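Long-range contacts in hydrazine synthase alpha subunit (PDB 5C2V), which makes hydrazine from hydroxylamine and ammonia, the second half-reaction of the hydrazine synthase complex, and carries two c-type hemes: residues D[141-146]-D[197-202]; D[133-138]-D[160-165]. All blocks are in the same frame, centred on the assembly; numbering follows the deposited sequence.

Contacts 1 and 2 lie about 12 Å apart, centre to centre, and both reach the same antiparallel sheet of the N-terminal domain, through strands 139-146 and 154-171; each is partly buried. Contact 1 sets helix 196-201 against strand 139-146; I143 and R200 are buried, Q199 and W145 partly exposed. Contact 2 wraps the loop 133-138 along strand 154-171, the sheet neighbour of 139-146; its A133 end is buried and its E137-E138 end exposed. Arginine is the bridging cation in the first, lysine in the second, and each binds a backbone carbonyl while reaching a glutamate of the gamma subunit. The two contacts meet where G141 N probably bonds V160 O.

Contact 1 of 2, residues D[141-146]-D[197-202]; sequences GRIIWR and IIQRIT
The guanidinium of R200 lies with one face on G141, whose CA sits 3.7 Å above the guanidinium plane of R200 and towards its rim. At the edge, in plane, comes the peptide carbonyl of R142: R200 NH1 donates to R142 O over 3.0 Å, at an N-H...O angle of 153°, and meets a lone pair in the carbonyl plane. The indole of W145 and the amide of Q199 make the second flat pair. Their planes are only 5° apart, yet Q199 NE2 approaches the ring obliquely, nearest to W145 CZ3 at 3.3 Å. H157 stacks on the same indole.

Between these two groups sits I143, straddling two helix residues with its branches. Its CG2 faces the backbone and chain of Q199, 4.0 Å from Q199 CG, and the two side chains cross at about a right angle. The other branch, I143 CG1, packs 4.1 Å from R200 CB. R200 CG stands anti to the backbone N (chi1 156°), which brings it within 3.4 Å of R142 O; the chain is extended to NE, and the turn at chi4 then sets NH1 towards that same oxygen.

This joins helix 196-201, through Q199 and R200, to strand 139-146, whose backbone pairs with strand 154-171, away from the heme and metal sites. The arginine also faces the partner chain: R200 NH1 forms a salt bridge with E28 of the gamma subunit, while R142 is paired through NH2 with E156. With two like charges in the neighbourhood, these glutamates probably offset the repulsion between the arginines. Chemically, R200 ties helix, strand and gamma subunit together through one cation, whereas I143 supplies the apolar packing at the root of the R200 chain.

Contact 2 of 2, residues D[133-138]-D[160-165]; sequences AGSIEE and VEKTGM
Loop 133-138 links strands 124-131 and 139-146, which both pair with strand 154-171 in a sheet of the domain that holds the six-bladed propeller. It spans the place where that long strand is interrupted: K162 pairs through its backbone with G139 on one side, and M165 with Y131 on the other.

K162 contributes the largest share of the contact. S135 lies against the root of its chain, with S135 OG 3.4 Å from K162 CB. Further out, K162 CD passes 3.5 Å from G134 O. There the chain bends at chi3, which sets K162 CE 3.3 Å from E137 O, on the way to the bond that follows: K162 NZ donates to E137 O at 2.7 Å, the donor tilted 29° from the carbonyl plane. The side chains of E137 and K162 lie side by side and point the same way, but the carboxylate stays apart, E137 OE2 being 4.8 Å from K162 NZ.

At the buried end the chemistry turns apolar. A133 CB touches M165 CG at 3.8 Å, and both residues also pack on helix 196-201, A133 against I201 and M165 against I198. G134 has a positive phi of 74°, a backbone shape that glycine adopts readily.

The lysine also makes a salt bridge to E22 of the gamma subunit, and that carboxylate accepts weak bonds from I136 N and E137 N. K162 thus fastens the loop carbonyl and the gamma subunit at once, its charge probably balanced mainly by E22, with the nearby E137 adding to the negative field.

Contact 1 of 2, residues D[141-146]-D[197-202]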
# COMPACT_ATOMS: atom_id res chain seq x y z
N GLY D 141 -36.20 28.15 -30.20
CA GLY D 141 -36.95 27.82 -29.00
C GLY D 141 -37.29 29.04 -28.17
O GLY D 141 -36.63 30.08 -28.25
N ARG D 142 -38.32 28.88 -27.36
CA ARG D 142 -38.98 29.99 -26.69
C ARG D 142 -38.24 30.47 -25.44
O ARG D 142 -37.57 29.70 -24.76
CB ARG D 142 -40.41 29.59 -26.32
CG ARG D 142 -41.20 29.04 -27.50
CD ARG D 142 -42.35 28.16 -27.05
NE ARG D 142 -43.28 28.87 -26.19
CZ ARG D 142 -44.27 28.28 -25.51
NH1 ARG D 142 -44.45 26.97 -25.60
NH2 ARG D 142 -45.08 29.00 -24.75
N ILE D 143 -38.38 31.77 -25.16
CA ILE D 143 -37.87 32.34 -23.92
C ILE D 143 -39.03 32.93 -23.13
O ILE D 143 -39.67 33.89 -23.57
CB ILE D 143 -36.82 33.44 -24.19
CG1 ILE D 143 -35.59 32.84 -24.87
CG2 ILE D 143 -36.43 34.12 -22.89
CD1 ILE D 143 -34.47 33.83 -25.11
N ILE D 144 -39.30 32.34 -21.97
CA ILE D 144 -40.44 32.74 -21.16
C ILE D 144 -40.01 33.12 -19.75
O ILE D 144 -39.18 32.44 -19.16
CB ILE D 144 -41.49 31.60 -21.06
CG1 ILE D 144 -41.90 31.13 -22.46
CG2 ILE D 144 -42.70 32.03 -20.25
CD1 ILE D 144 -42.87 29.97 -22.45
N TRP D 145 -40.55 34.21 -19.22
CA TRP D 145 -40.32 34.51 -17.81
C TRP D 145 -41.47 35.27 -17.17
O TRP D 145 -42.48 35.57 -17.82
CB TRP D 145 -39.00 35.28 -17.62
CG TRP D 145 -38.97 36.70 -18.11
CD1 TRP D 145 -39.61 37.77 -17.56
CD2 TRP D 145 -38.21 37.20 -19.21
NE1 TRP D 145 -39.32 38.91 -18.27
CE2 TRP D 145 -38.46 38.59 -19.29
CE3 TRP D 145 -37.36 36.62 -20.15
CZ2 TRP D 145 -37.88 39.40 -20.26
CZ3 TRP D 145 -36.79 37.42 -21.12
CH2 TRP D 145 -37.05 38.80 -21.17
N ARG D 146 -41.32 35.58 -15.89
CA ARG D 146 -42.41 36.15 -15.10
C ARG D 146 -42.04 37.48 -14.46
O ARG D 146 -40.93 37.67 -13.97
CB ARG D 146 -42.84 35.14 -14.02
CG ARG D 146 -43.46 35.75 -12.78
CD ARG D 146 -43.95 34.68 -11.82
NE ARG D 146 -44.44 35.25 -10.57
CZ ARG D 146 -45.24 34.61 -9.73
NH1 ARG D 146 -45.65 33.37 -9.99
NH2 ARG D 146 -45.64 35.20 -8.61
N ILE D 197 -29.46 30.86 -24.14
CA ILE D 197 -29.90 29.48 -23.94
C ILE D 197 -30.18 29.22 -22.46
O ILE D 197 -31.17 28.57 -22.10
CB ILE D 197 -28.87 28.46 -24.47
CG1 ILE D 197 -28.84 28.52 -25.99
CG2 ILE D 197 -29.19 27.05 -23.98
CD1 ILE D 197 -28.04 27.41 -26.64
N ILE D 198 -29.31 29.75 -21.61
CA ILE D 198 -29.53 29.74 -20.17
C ILE D 198 -30.78 30.55 -19.84
O ILE D 198 -31.55 30.21 -18.94
CB ILE D 198 -28.31 30.30 -19.41
CG1 ILE D 198 -27.10 29.38 -19.60
CG2 ILE D 198 -28.61 30.45 -17.93
CD1 ILE D 198 -27.31 27.98 -19.05
N GLN D 199 -30.99 31.63 -20.59
CA GLN D 199 -32.18 32.46 -20.42
C GLN D 199 -33.42 31.71 -20.88
O GLN D 199 -34.52 31.94 -20.38
CB GLN D 199 -32.03 33.77 -21.19
CG GLN D 199 -33.08 34.81 -20.83
CD GLN D 199 -32.85 36.14 -21.52
OE1 GLN D 199 -32.05 36.25 -22.46
NE2 GLN D 199 -33.55 37.17 -21.07
N ARG D 200 -33.24 30.81 -21.84
CA ARG D 200 -34.34 29.98 -22.31
C ARG D 200 -34.71 28.97 -21.24
O ARG D 200 -35.89 28.80 -20.92
CB ARG D 200 -33.96 29.27 -23.62
CG ARG D 200 -34.74 28.00 -23.90
CD ARG D 200 -34.66 27.60 -25.37
NE ARG D 200 -35.13 26.23 -25.61
CZ ARG D 200 -36.41 25.88 -25.65
NH1 ARG D 200 -37.37 26.78 -25.46
NH2 ARG D 200 -36.74 24.61 -25.87
N ILE D 201 -33.70 28.31 -20.68
CA ILE D 201 -33.93 27.32 -19.64
C ILE D 201 -34.33 27.92 -18.29
O ILE D 201 -35.38 27.59 -17.74
CB ILE D 201 -32.68 26.44 -19.43
CG1 ILE D 201 -32.26 25.79 -20.76
CG2 ILE D 201 -32.93 25.39 -18.37
CD1 ILE D 201 -31.02 24.93 -20.65
N THR D 202 -33.49 28.81 -17.76
CA THR D 202 -33.72 29.40 -16.44
C THR D 202 -34.66 30.61 -16.43
O THR D 202 -35.46 30.78 -15.51
CB THR D 202 -32.39 29.82 -15.78
OG1 THR D 202 -31.76 30.83 -16.58
CG2 THR D 202 -31.47 28.63 -15.62

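Contact 2 of 2, residues D[133-138]-D[160-165]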
# COMPACT_ATOMS: atom_id res chain seq x y z
N ALA D 133 -28.65 21.13 -24.27
CA ALA D 133 -29.49 21.53 -23.16
C ALA D 133 -30.64 22.39 -23.66
O ALA D 133 -30.44 23.54 -24.07
CB ALA D 133 -28.67 22.29 -22.12
N GLY D 134 -31.85 21.84 -23.63
CA GLY D 134 -32.99 22.51 -24.22
C GLY D 134 -32.93 22.44 -25.73
O GLY D 134 -33.76 23.04 -26.42
N SER D 135 -31.94 21.72 -26.25
CA SER D 135 -31.83 21.46 -27.68
C SER D 135 -31.82 19.97 -27.95
O SER D 135 -30.86 19.28 -27.63
CB SER D 135 -30.57 22.11 -28.25
OG SER D 135 -30.36 23.40 -27.72
N ILE D 136 -32.89 19.46 -28.54
CA ILE D 136 -32.96 18.05 -28.90
C ILE D 136 -33.19 17.97 -30.40
O ILE D 136 -32.37 17.42 -31.14
CB ILE D 136 -34.07 17.31 -28.13
CG1 ILE D 136 -33.76 17.32 -26.64
CG2 ILE D 136 -34.20 15.88 -28.63
CD1 ILE D 136 -32.39 16.77 -26.29
N GLU D 137 -34.31 18.53 -30.84
CA GLU D 137 -34.58 18.68 -32.26
C GLU D 137 -34.16 20.07 -32.76
O GLU D 137 -34.26 21.06 -32.03
CB GLU D 137 -36.07 18.46 -32.55
CG GLU D 137 -36.99 18.91 -31.43
CD GLU D 137 -38.43 18.55 -31.68
OE1 GLU D 137 -38.72 17.34 -31.85
OE2 GLU D 137 -39.29 19.46 -31.70
N GLU D 138 -33.66 20.12 -33.99
CA GLU D 138 -33.16 21.35 -34.59
C GLU D 138 -34.25 22.40 -34.75
O GLU D 138 -35.39 22.07 -35.10
CB GLU D 138 -32.52 21.05 -35.94
CG GLU D 138 -31.62 19.83 -35.95
CD GLU D 138 -31.05 19.55 -37.33
OE1 GLU D 138 -30.81 18.37 -37.64
OE2 GLU D 138 -30.84 20.52 -38.09
N VAL D 160 -34.64 31.89 -29.38
CA VAL D 160 -33.20 31.71 -29.47
C VAL D 160 -32.91 30.43 -30.26
O VAL D 160 -33.63 29.44 -30.13
CB VAL D 160 -32.55 31.64 -28.07
CG1 VAL D 160 -33.28 30.63 -27.18
CG2 VAL D 160 -31.06 31.32 -28.16
N GLU D 161 -31.86 30.45 -31.09
CA GLU D 161 -31.45 29.25 -31.81
C GLU D 161 -31.08 28.15 -30.83
O GLU D 161 -30.31 28.38 -29.90
CB GLU D 161 -30.28 29.56 -32.74
CG GLU D 161 -30.67 29.76 -34.20
CD GLU D 161 -31.07 28.47 -34.88
OE1 GLU D 161 -30.45 27.43 -34.60
OE2 GLU D 161 -32.02 28.50 -35.69
N LYS D 162 -31.61 26.95 -31.04
CA LYS D 162 -31.25 25.84 -30.18
C LYS D 162 -30.06 25.12 -30.78
O LYS D 162 -30.17 24.43 -31.79
CB LYS D 162 -32.43 24.88 -29.98
CG LYS D 162 -33.70 25.53 -29.48
CD LYS D 162 -34.82 24.51 -29.37
CE LYS D 162 -35.16 23.93 -30.73
NZ LYS D 162 -35.90 22.64 -30.62
N THR D 163 -28.92 25.29 -30.13
CA THR D 163 -27.67 24.71 -30.59
C THR D 163 -27.15 23.79 -29.50
O THR D 163 -27.03 22.58 -29.69
CB THR D 163 -26.62 25.79 -30.91
OG1 THR D 163 -26.55 26.73 -29.83
CG2 THR D 163 -26.99 26.52 -32.18
N GLY D 164 -26.86 24.38 -28.35
CA GLY D 164 -26.45 23.62 -27.19
C GLY D 164 -25.52 24.39 -26.28
O GLY D 164 -25.40 25.61 -26.37
N MET D 165 -24.85 23.65 -25.40
CA MET D 165 -23.88 24.21 -24.49
C MET D 165 -22.54 23.54 -24.76
O MET D 165 -22.49 22.47 -25.36
CB MET D 165 -24.31 23.99 -23.04
CG MET D 165 -25.67 24.56 -22.69
SD MET D 165 -25.64 26.35 -22.48
CE MET D 165 -24.58 26.48 -21.04